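Local atomic coordinates of exopolygalacturonase (Yersinia enterocolitica, PDB entry 2UVF), a protein that hydrolyses polygalacturonate, the backbone of pectin, from chain ends as a family 28 exopolygalacturonase. Residues 260-274 with 339-353. Residues are numbered along the deposited sequence; the frame is centred on the assembly and turned at random.
Sequences NIRITGSGVIDGNGW and VENVYLAGFTVRNPA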
ATOM      1  N   ASN A 260      16.014   9.277   7.370  1.00 41.14           N
ATOM      2  CA  ASN A 260      16.429   7.945   7.810  1.00 40.98           C
ATOM      3  C   ASN A 260      15.618   7.425   9.002  1.00 39.97           C
ATOM      4  O   ASN A 260      16.158   7.220  10.084  1.00 39.95           O
ATOM      5  CB  ASN A 260      17.952   7.889   8.104  1.00 40.64           C
ATOM      6  CG  ASN A 260      18.799   8.594   7.047  1.00 43.02           C
ATOM      7  OD1 ASN A 260      18.442   8.651   5.859  1.00 46.04           O
ATOM      8  ND2 ASN A 260      19.947   9.129   7.473  1.00 43.21           N
ATOM      9  N   ILE A 261      14.318   7.217   8.801  1.00 39.29           N
ATOM     10  CA  ILE A 261      13.459   6.622   9.849  1.00 39.18           C
ATOM     11  C   ILE A 261      13.058   5.173   9.521  1.00 38.64           C
ATOM     12  O   ILE A 261      12.652   4.866   8.406  1.00 38.48           O
ATOM     13  CB  ILE A 261      12.185   7.484  10.166  1.00 39.24           C
ATOM     14  CG1 ILE A 261      12.586   8.937  10.500  1.00 40.20           C
ATOM     15  CG2 ILE A 261      11.402   6.859  11.287  1.00 37.63           C
ATOM     16  CD1 ILE A 261      11.433   9.912  10.662  1.00 39.28           C
ATOM     17  N   ARG A 262      13.156   4.301  10.521  1.00 38.31           N
ATOM     18  CA  ARG A 262      12.974   2.860  10.345  1.00 37.85           C
ATOM     19  C   ARG A 262      12.065   2.298  11.429  1.00 37.30           C
ATOM     20  O   ARG A 262      12.243   2.596  12.611  1.00 37.00           O
ATOM     21  CB  ARG A 262      14.326   2.129  10.393  1.00 37.50           C
ATOM     22  CG  ARG A 262      15.275   2.477   9.259  1.00 38.23           C
ATOM     23  CD  ARG A 262      16.598   1.789   9.434  1.00 37.79           C
ATOM     24  NE  ARG A 262      16.629   0.503   8.748  1.00 38.21           N
ATOM     25  CZ  ARG A 262      16.488  -0.683   9.324  1.00 37.69           C
ATOM     26  NH1 ARG A 262      16.308  -0.793  10.634  1.00 39.06           N
ATOM     27  NH2 ARG A 262      16.540  -1.769   8.574  1.00 39.10           N
ATOM     28  N   ILE A 263      11.090   1.486  11.019  1.00 36.56           N
ATOM     29  CA  ILE A 263      10.205   0.797  11.959  1.00 35.43           C
ATOM     30  C   ILE A 263      10.121  -0.677  11.554  1.00 35.55           C
ATOM     31  O   ILE A 263       9.744  -0.990  10.421  1.00 35.44           O
ATOM     32  CB  ILE A 263       8.807   1.461  12.021  1.00 35.61           C
ATOM     33  CG1 ILE A 263       8.958   2.989  12.046  1.00 33.86           C
ATOM     34  CG2 ILE A 263       7.998   0.892  13.200  1.00 34.02           C
ATOM     35  CD1 ILE A 263       7.663   3.761  12.106  1.00 35.12           C
ATOM     36  N   THR A 264      10.472  -1.579  12.474  1.00 35.07           N
ATOM     37  CA  THR A 264      10.758  -2.971  12.101  1.00 34.64           C
ATOM     38  C   THR A 264      10.354  -3.931  13.210  1.00 34.50           C
ATOM     39  O   THR A 264       9.842  -3.522  14.248  1.00 34.63           O
ATOM     40  CB  THR A 264      12.283  -3.192  11.797  1.00 34.73           C
ATOM     41  OG1 THR A 264      13.040  -2.912  12.978  1.00 33.79           O
ATOM     42  CG2 THR A 264      12.787  -2.308  10.650  1.00 33.03           C
ATOM     43  N   GLY A 265      10.598  -5.213  12.983  1.00 34.66           N
ATOM     44  CA  GLY A 265      10.332  -6.242  13.974  1.00 34.60           C
ATOM     45  C   GLY A 265       9.006  -6.902  13.671  1.00 35.09           C
ATOM     46  O   GLY A 265       8.141  -6.299  13.018  1.00 35.15           O
ATOM     47  N   SER A 266       8.846  -8.131  14.156  1.00 34.55           N
ATOM     48  CA  SER A 266       7.645  -8.913  13.907  1.00 34.35           C
ATOM     49  C   SER A 266       6.494  -8.624  14.860  1.00 34.55           C
ATOM     50  O   SER A 266       5.491  -9.339  14.847  1.00 34.62           O
ATOM     51  CB  SER A 266       7.979 -10.405  13.905  1.00 34.08           C
ATOM     52  OG  SER A 266       8.232 -10.873  15.212  1.00 34.94           O
ATOM     53  N   GLY A 267       6.627  -7.573  15.673  1.00 34.64           N
ATOM     54  CA  GLY A 267       5.597  -7.185  16.641  1.00 34.40           C
ATOM     55  C   GLY A 267       4.370  -6.545  15.997  1.00 35.01           C
ATOM     56  O   GLY A 267       4.334  -6.323  14.771  1.00 34.69           O
ATOM     57  N   VAL A 268       3.378  -6.234  16.837  1.00 34.44           N
ATOM     58  CA  VAL A 268       2.073  -5.724  16.417  1.00 33.58           C
ATOM     59  C   VAL A 268       1.908  -4.249  16.816  1.00 33.91           C
ATOM     60  O   VAL A 268       2.351  -3.826  17.898  1.00 34.04           O
ATOM     61  CB  VAL A 268       0.939  -6.591  17.034  1.00 33.27           C
ATOM     62  CG1 VAL A 268      -0.462  -5.975  16.829  1.00 33.87           C
ATOM     63  CG2 VAL A 268       1.003  -8.030  16.496  1.00 32.74           C
ATOM     64  N   ILE A 269       1.304  -3.467  15.920  1.00 33.47           N
ATOM     65  CA  ILE A 269       0.825  -2.123  16.252  1.00 32.88           C
ATOM     66  C   ILE A 269      -0.690  -2.134  16.165  1.00 32.43           C
ATOM     67  O   ILE A 269      -1.263  -2.326  15.080  1.00 32.01           O
ATOM     68  CB  ILE A 269       1.383  -1.015  15.325  1.00 32.56           C
ATOM     69  CG1 ILE A 269       2.912  -1.138  15.176  1.00 32.01           C
ATOM     70  CG2 ILE A 269       0.983   0.354  15.885  1.00 33.48           C
ATOM     71  CD1 ILE A 269       3.537  -0.310  14.048  1.00 32.51           C
ATOM     72  N   ASP A 270      -1.320  -1.922  17.317  1.00 31.60           N
ATOM     73  CA  ASP A 270      -2.753  -2.021  17.465  1.00 31.34           C
ATOM     74  C   ASP A 270      -3.340  -0.644  17.814  1.00 31.43           C
ATOM     75  O   ASP A 270      -2.998  -0.070  18.829  1.00 31.18           O
ATOM     76  CB  ASP A 270      -3.103  -3.078  18.517  1.00 31.15           C
ATOM     77  CG  ASP A 270      -4.571  -3.383  18.557  1.00 31.70           C
ATOM     78  OD1 ASP A 270      -5.375  -2.557  18.095  1.00 32.96           O
ATOM     79  OD2 ASP A 270      -4.941  -4.445  19.064  1.00 34.61           O
ATOM     80  N   GLY A 271      -4.207  -0.123  16.946  1.00 31.47           N
ATOM     81  CA  GLY A 271      -4.692   1.254  17.075  1.00 31.66           C
ATOM     82  C   GLY A 271      -5.808   1.502  18.077  1.00 31.07           C
ATOM     83  O   GLY A 271      -6.059   2.653  18.443  1.00 30.91           O
ATOM     84  N   ASN A 272      -6.477   0.419  18.476  1.00 31.06           N
ATOM     85  CA  ASN A 272      -7.467   0.377  19.551  1.00 31.80           C
ATOM     86  C   ASN A 272      -8.742   1.123  19.160  1.00 31.97           C
ATOM     87  O   ASN A 272      -9.455   1.681  20.025  1.00 32.42           O
ATOM     88  CB  ASN A 272      -6.867   0.904  20.880  1.00 31.99           C
ATOM     89  CG  ASN A 272      -7.567   0.350  22.121  1.00 34.13           C
ATOM     90  OD1 ASN A 272      -8.485  -0.485  22.029  1.00 36.70           O
ATOM     91  ND2 ASN A 272      -7.130   0.811  23.295  1.00 33.08           N
ATOM     92  N   GLY A 273      -9.033   1.101  17.855  1.00 30.47           N
ATOM     93  CA  GLY A 273     -10.021   1.973  17.261  1.00 29.05           C
ATOM     94  C   GLY A 273     -11.435   1.476  17.344  1.00 28.76           C
ATOM     95  O   GLY A 273     -12.381   2.274  17.485  1.00 27.38           O
ATOM     96  N   TRP A 274     -11.574   0.152  17.253  1.00 28.22           N
ATOM     97  CA  TRP A 274     -12.858  -0.489  16.996  1.00 28.49           C
ATOM     98  C   TRP A 274     -13.064  -1.765  17.767  1.00 29.29           C
ATOM     99  O   TRP A 274     -12.108  -2.502  18.036  1.00 30.19           O
ATOM    100  CB  TRP A 274     -12.934  -0.887  15.519  1.00 27.58           C
ATOM    101  CG  TRP A 274     -12.791   0.231  14.620  1.00 25.76           C
ATOM    102  CD1 TRP A 274     -11.678   0.581  13.911  1.00 27.22           C
ATOM    103  CD2 TRP A 274     -13.784   1.182  14.317  1.00 26.09           C
ATOM    104  NE1 TRP A 274     -11.923   1.702  13.172  1.00 26.08           N
ATOM    105  CE2 TRP A 274     -13.216   2.100  13.410  1.00 26.13           C
ATOM    106  CE3 TRP A 274     -15.120   1.362  14.723  1.00 25.84           C
ATOM    107  CZ2 TRP A 274     -13.939   3.162  12.891  1.00 25.31           C
ATOM    108  CZ3 TRP A 274     -15.824   2.430  14.219  1.00 25.57           C
ATOM    109  CH2 TRP A 274     -15.237   3.311  13.299  1.00 25.59           C
ATOM    110  N   VAL A 339       9.571  12.920   5.527  1.00 37.28           N
ATOM    111  CA  VAL A 339      10.710  12.038   5.785  1.00 37.14           C
ATOM    112  C   VAL A 339      11.502  11.683   4.525  1.00 37.99           C
ATOM    113  O   VAL A 339      10.939  11.329   3.479  1.00 38.07           O
ATOM    114  CB  VAL A 339      10.316  10.761   6.602  1.00 37.53           C
ATOM    115  CG1 VAL A 339      11.551   9.986   7.029  1.00 36.28           C
ATOM    116  CG2 VAL A 339       9.510  11.134   7.834  1.00 35.34           C
ATOM    117  N   GLU A 340      12.823  11.816   4.642  1.00 38.42           N
ATOM    118  CA  GLU A 340      13.749  11.415   3.601  1.00 39.16           C
ATOM    119  C   GLU A 340      14.387  10.102   4.038  1.00 38.56           C
ATOM    120  O   GLU A 340      15.139  10.094   5.020  1.00 38.37           O
ATOM    121  CB  GLU A 340      14.826  12.489   3.414  1.00 40.03           C
ATOM    122  CG  GLU A 340      15.805  12.198   2.297  1.00 42.48           C
ATOM    123  CD  GLU A 340      15.222  12.504   0.938  1.00 46.65           C
ATOM    124  OE1 GLU A 340      14.228  13.272   0.887  1.00 47.97           O
ATOM    125  OE2 GLU A 340      15.753  11.981  -0.076  1.00 47.85           O
ATOM    126  N   ASN A 341      14.057   9.009   3.325  1.00 37.72           N
ATOM    127  CA  ASN A 341      14.446   7.607   3.658  1.00 37.07           C
ATOM    128  C   ASN A 341      13.642   6.927   4.773  1.00 36.38           C
ATOM    129  O   ASN A 341      13.986   7.042   5.941  1.00 36.85           O
ATOM    130  CB  ASN A 341      15.950   7.442   3.957  1.00 37.18           C
ATOM    131  CG  ASN A 341      16.850   8.092   2.918  1.00 38.07           C
ATOM    132  OD1 ASN A 341      17.901   8.631   3.254  1.00 42.26           O
ATOM    133  ND2 ASN A 341      16.456   8.039   1.672  1.00 35.48           N
ATOM    134  N   VAL A 342      12.592   6.190   4.416  1.00 35.80           N
ATOM    135  CA  VAL A 342      11.819   5.406   5.402  1.00 34.23           C
ATOM    136  C   VAL A 342      11.942   3.898   5.144  1.00 33.50           C
ATOM    137  O   VAL A 342      12.049   3.462   3.999  1.00 33.71           O
ATOM    138  CB  VAL A 342      10.335   5.784   5.405  1.00 34.31           C
ATOM    139  CG1 VAL A 342       9.599   5.065   6.535  1.00 33.57           C
ATOM    140  CG2 VAL A 342      10.172   7.273   5.552  1.00 34.79           C
ATOM    141  N   TYR A 343      11.956   3.104   6.210  1.00 32.66           N
ATOM    142  CA  TYR A 343      11.943   1.652   6.072  1.00 31.68           C
ATOM    143  C   TYR A 343      11.024   1.041   7.108  1.00 31.12           C
ATOM    144  O   TYR A 343      11.346   1.019   8.304  1.00 31.12           O
ATOM    145  CB  TYR A 343      13.355   1.044   6.167  1.00 31.33           C
ATOM    146  CG  TYR A 343      13.439  -0.492   5.977  1.00 30.93           C
ATOM    147  CD1 TYR A 343      13.289  -1.076   4.717  1.00 31.58           C
ATOM    148  CD2 TYR A 343      13.736  -1.337   7.051  1.00 31.34           C
ATOM    149  CE1 TYR A 343      13.386  -2.477   4.537  1.00 30.29           C
ATOM    150  CE2 TYR A 343      13.837  -2.730   6.883  1.00 29.53           C
ATOM    151  CZ  TYR A 343      13.664  -3.292   5.626  1.00 29.83           C
ATOM    152  OH  TYR A 343      13.761  -4.674   5.453  1.00 29.16           O
ATOM    153  N   LEU A 344       9.902   0.512   6.613  1.00 30.70           N
ATOM    154  CA  LEU A 344       8.916  -0.233   7.420  1.00 30.42           C
ATOM    155  C   LEU A 344       9.065  -1.720   7.115  1.00 30.70           C
ATOM    156  O   LEU A 344       9.188  -2.093   5.955  1.00 31.14           O
ATOM    157  CB  LEU A 344       7.499   0.276   7.091  1.00 29.96           C
ATOM    158  CG  LEU A 344       7.382   1.817   7.022  1.00 27.39           C
ATOM    159  CD1 LEU A 344       6.016   2.263   6.446  1.00 26.89           C
ATOM    160  CD2 LEU A 344       7.673   2.501   8.389  1.00 24.02           C
ATOM    161  N   ALA A 345       9.104  -2.573   8.142  1.00 30.94           N
ATOM    162  CA  ALA A 345       9.353  -3.993   7.918  1.00 30.55           C
ATOM    163  C   ALA A 345       8.817  -4.913   9.018  1.00 30.91           C
ATOM    164  O   ALA A 345       8.883  -4.570  10.190  1.00 30.87           O
ATOM    165  CB  ALA A 345      10.839  -4.242   7.720  1.00 31.21           C
ATOM    166  N   GLY A 346       8.298  -6.078   8.617  1.00 29.70           N
ATOM    167  CA  GLY A 346       7.915  -7.164   9.545  1.00 29.46           C
ATOM    168  C   GLY A 346       6.672  -7.015  10.406  1.00 28.80           C
ATOM    169  O   GLY A 346       6.070  -8.025  10.835  1.00 28.30           O
ATOM    170  N   PHE A 347       6.289  -5.772  10.691  1.00 28.20           N
ATOM    171  CA  PHE A 347       5.267  -5.557  11.707  1.00 27.90           C
ATOM    172  C   PHE A 347       3.866  -5.826  11.218  1.00 28.08           C
ATOM    173  O   PHE A 347       3.599  -5.764  10.020  1.00 27.86           O
ATOM    174  CB  PHE A 347       5.391  -4.193  12.448  1.00 27.90           C
ATOM    175  CG  PHE A 347       5.387  -2.964  11.566  1.00 27.68           C
ATOM    176  CD1 PHE A 347       4.180  -2.377  11.161  1.00 28.98           C
ATOM    177  CD2 PHE A 347       6.581  -2.339  11.212  1.00 27.72           C
ATOM    178  CE1 PHE A 347       4.166  -1.224  10.380  1.00 25.30           C
ATOM    179  CE2 PHE A 347       6.581  -1.176  10.425  1.00 27.40           C
ATOM    180  CZ  PHE A 347       5.361  -0.614  10.014  1.00 26.04           C
ATOM    181  N   THR A 348       2.991  -6.154  12.168  1.00 28.17           N
ATOM    182  CA  THR A 348       1.564  -6.349  11.925  1.00 28.30           C
ATOM    183  C   THR A 348       0.797  -5.087  12.335  1.00 27.79           C
ATOM    184  O   THR A 348       1.127  -4.443  13.356  1.00 28.75           O
ATOM    185  CB  THR A 348       1.073  -7.621  12.664  1.00 27.96           C
ATOM    186  OG1 THR A 348       1.740  -8.746  12.085  1.00 31.24           O
ATOM    187  CG2 THR A 348      -0.422  -7.850  12.526  1.00 27.54           C
ATOM    188  N   VAL A 349      -0.190  -4.719  11.522  1.00 27.03           N
ATOM    189  CA  VAL A 349      -1.067  -3.578  11.787  1.00 26.22           C
ATOM    190  C   VAL A 349      -2.459  -4.106  12.076  1.00 27.04           C
ATOM    191  O   VAL A 349      -3.044  -4.863  11.275  1.00 26.69           O
ATOM    192  CB  VAL A 349      -1.136  -2.563  10.590  1.00 25.70           C
ATOM    193  CG1 VAL A 349      -2.204  -1.456  10.843  1.00 25.85           C
ATOM    194  CG2 VAL A 349       0.170  -1.899  10.388  1.00 25.20           C
ATOM    195  N   ARG A 350      -3.007  -3.697  13.211  1.00 27.90           N
ATOM    196  CA  ARG A 350      -4.364  -4.059  13.560  1.00 28.06           C
ATOM    197  C   ARG A 350      -5.176  -2.848  13.956  1.00 27.83           C
ATOM    198  O   ARG A 350      -4.619  -1.896  14.440  1.00 28.11           O
ATOM    199  CB  ARG A 350      -4.332  -5.061  14.698  1.00 28.78           C
ATOM    200  CG  ARG A 350      -3.863  -6.425  14.214  1.00 30.80           C
ATOM    201  CD  ARG A 350      -3.872  -7.445  15.287  1.00 31.76           C
ATOM    202  NE  ARG A 350      -3.543  -8.723  14.693  1.00 34.11           N
ATOM    203  CZ  ARG A 350      -3.269  -9.821  15.375  1.00 33.83           C
ATOM    204  NH1 ARG A 350      -3.297  -9.806  16.699  1.00 33.72           N
ATOM    205  NH2 ARG A 350      -2.994 -10.934  14.714  1.00 32.48           N
ATOM    206  N   ASN A 351      -6.482  -2.881  13.696  1.00 27.79           N
ATOM    207  CA  ASN A 351      -7.450  -2.025  14.389  1.00 27.65           C
ATOM    208  C   ASN A 351      -7.167  -0.492  14.413  1.00 28.26           C
ATOM    209  O   ASN A 351      -7.119   0.098  15.497  1.00 28.59           O
ATOM    210  CB  ASN A 351      -7.586  -2.539  15.835  1.00 27.92           C
ATOM    211  CG  ASN A 351      -8.935  -2.222  16.460  1.00 27.18           C
ATOM    212  OD1 ASN A 351      -9.198  -2.601  17.598  1.00 29.36           O
ATOM    213  ND2 ASN A 351      -9.800  -1.562  15.717  1.00 23.90           N
ATOM    214  N   PRO A 352      -7.018   0.163  13.232  1.00 27.70           N
ATOM    215  CA  PRO A 352      -6.739   1.589  13.281  1.00 27.69           C
ATOM    216  C   PRO A 352      -8.035   2.325  13.585  1.00 28.24           C
ATOM    217  O   PRO A 352      -9.104   1.870  13.172  1.00 29.20           O
ATOM    218  CB  PRO A 352      -6.274   1.891  11.854  1.00 27.33           C
ATOM    219  CG  PRO A 352      -7.097   0.958  11.002  1.00 25.82           C
ATOM    220  CD  PRO A 352      -7.165  -0.315  11.837  1.00 27.36           C
ATOM    221  N   ALA A 353      -7.960   3.444  14.302  1.00 28.56           N
ATOM    222  CA  ALA A 353      -9.149   4.273  14.521  1.00 28.35           C
ATOM    223  C   ALA A 353      -9.604   4.986  13.237  1.00 27.83           C
ATOM    224  O   ALA A 353     -10.785   5.218  13.046  1.00 28.69           O
ATOM    225  CB  ALA A 353      -8.915   5.273  15.679  1.00 28.79           C
TER
HETATM  226  O   HOH W   1       4.232  -9.294  12.406  1.00 21.42           O
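I261, R262 and I263 pair in parallel with V342, Y343 and L344, and V268 to D270 pair likewise with T348 to R350, with the strand axes 4.7 Å apart in both pairings. The register slips by one residue between them, where each chain turns a corner. The backbone bonds alternate from one chain to the other, as in I263 N to Y343 O (2.8 Å) and T348 N to G267 O (2.9 Å). At the turn a water donates to S266 O and G346 O and accepts from T348 OG1.

The F347 ring fills the inside of the corner. With chi1 at 56° it turns in between I263 and I269. I269 CD1 lies over one face of the F347 ring, 4.0 Å from its centroid, in a CH-pi contact. I263 O meets the ring edge in plane, 3.2 Å from F347 CE2. I263 also packs alongside L344, I263 CG1 to L344 CD2 3.9 Å.

R262 and Y343 share the other face of the sheet. The R262 chain bends at chi3 (92°), which brings R262 NH2 to 3.2 Å from Y343 CD2. The guanidinium and ring planes are 20° apart. R262 NH2 also bonds to L46 O, and Y343 OH to N368.

At the end of strand 268-270, D270 OD1 accepts from N272 N in an Asx turn. The D270 side chain lies about 4 Å from a bound nickel ion.

These are successive coils of the right-handed parallel beta-helix of family 28. Strands 207-211 and 215-219 flank 260-274, strands 365-368 and 371-373 flank 339-353, and M334 of strand 334-339 packs on F347 from within.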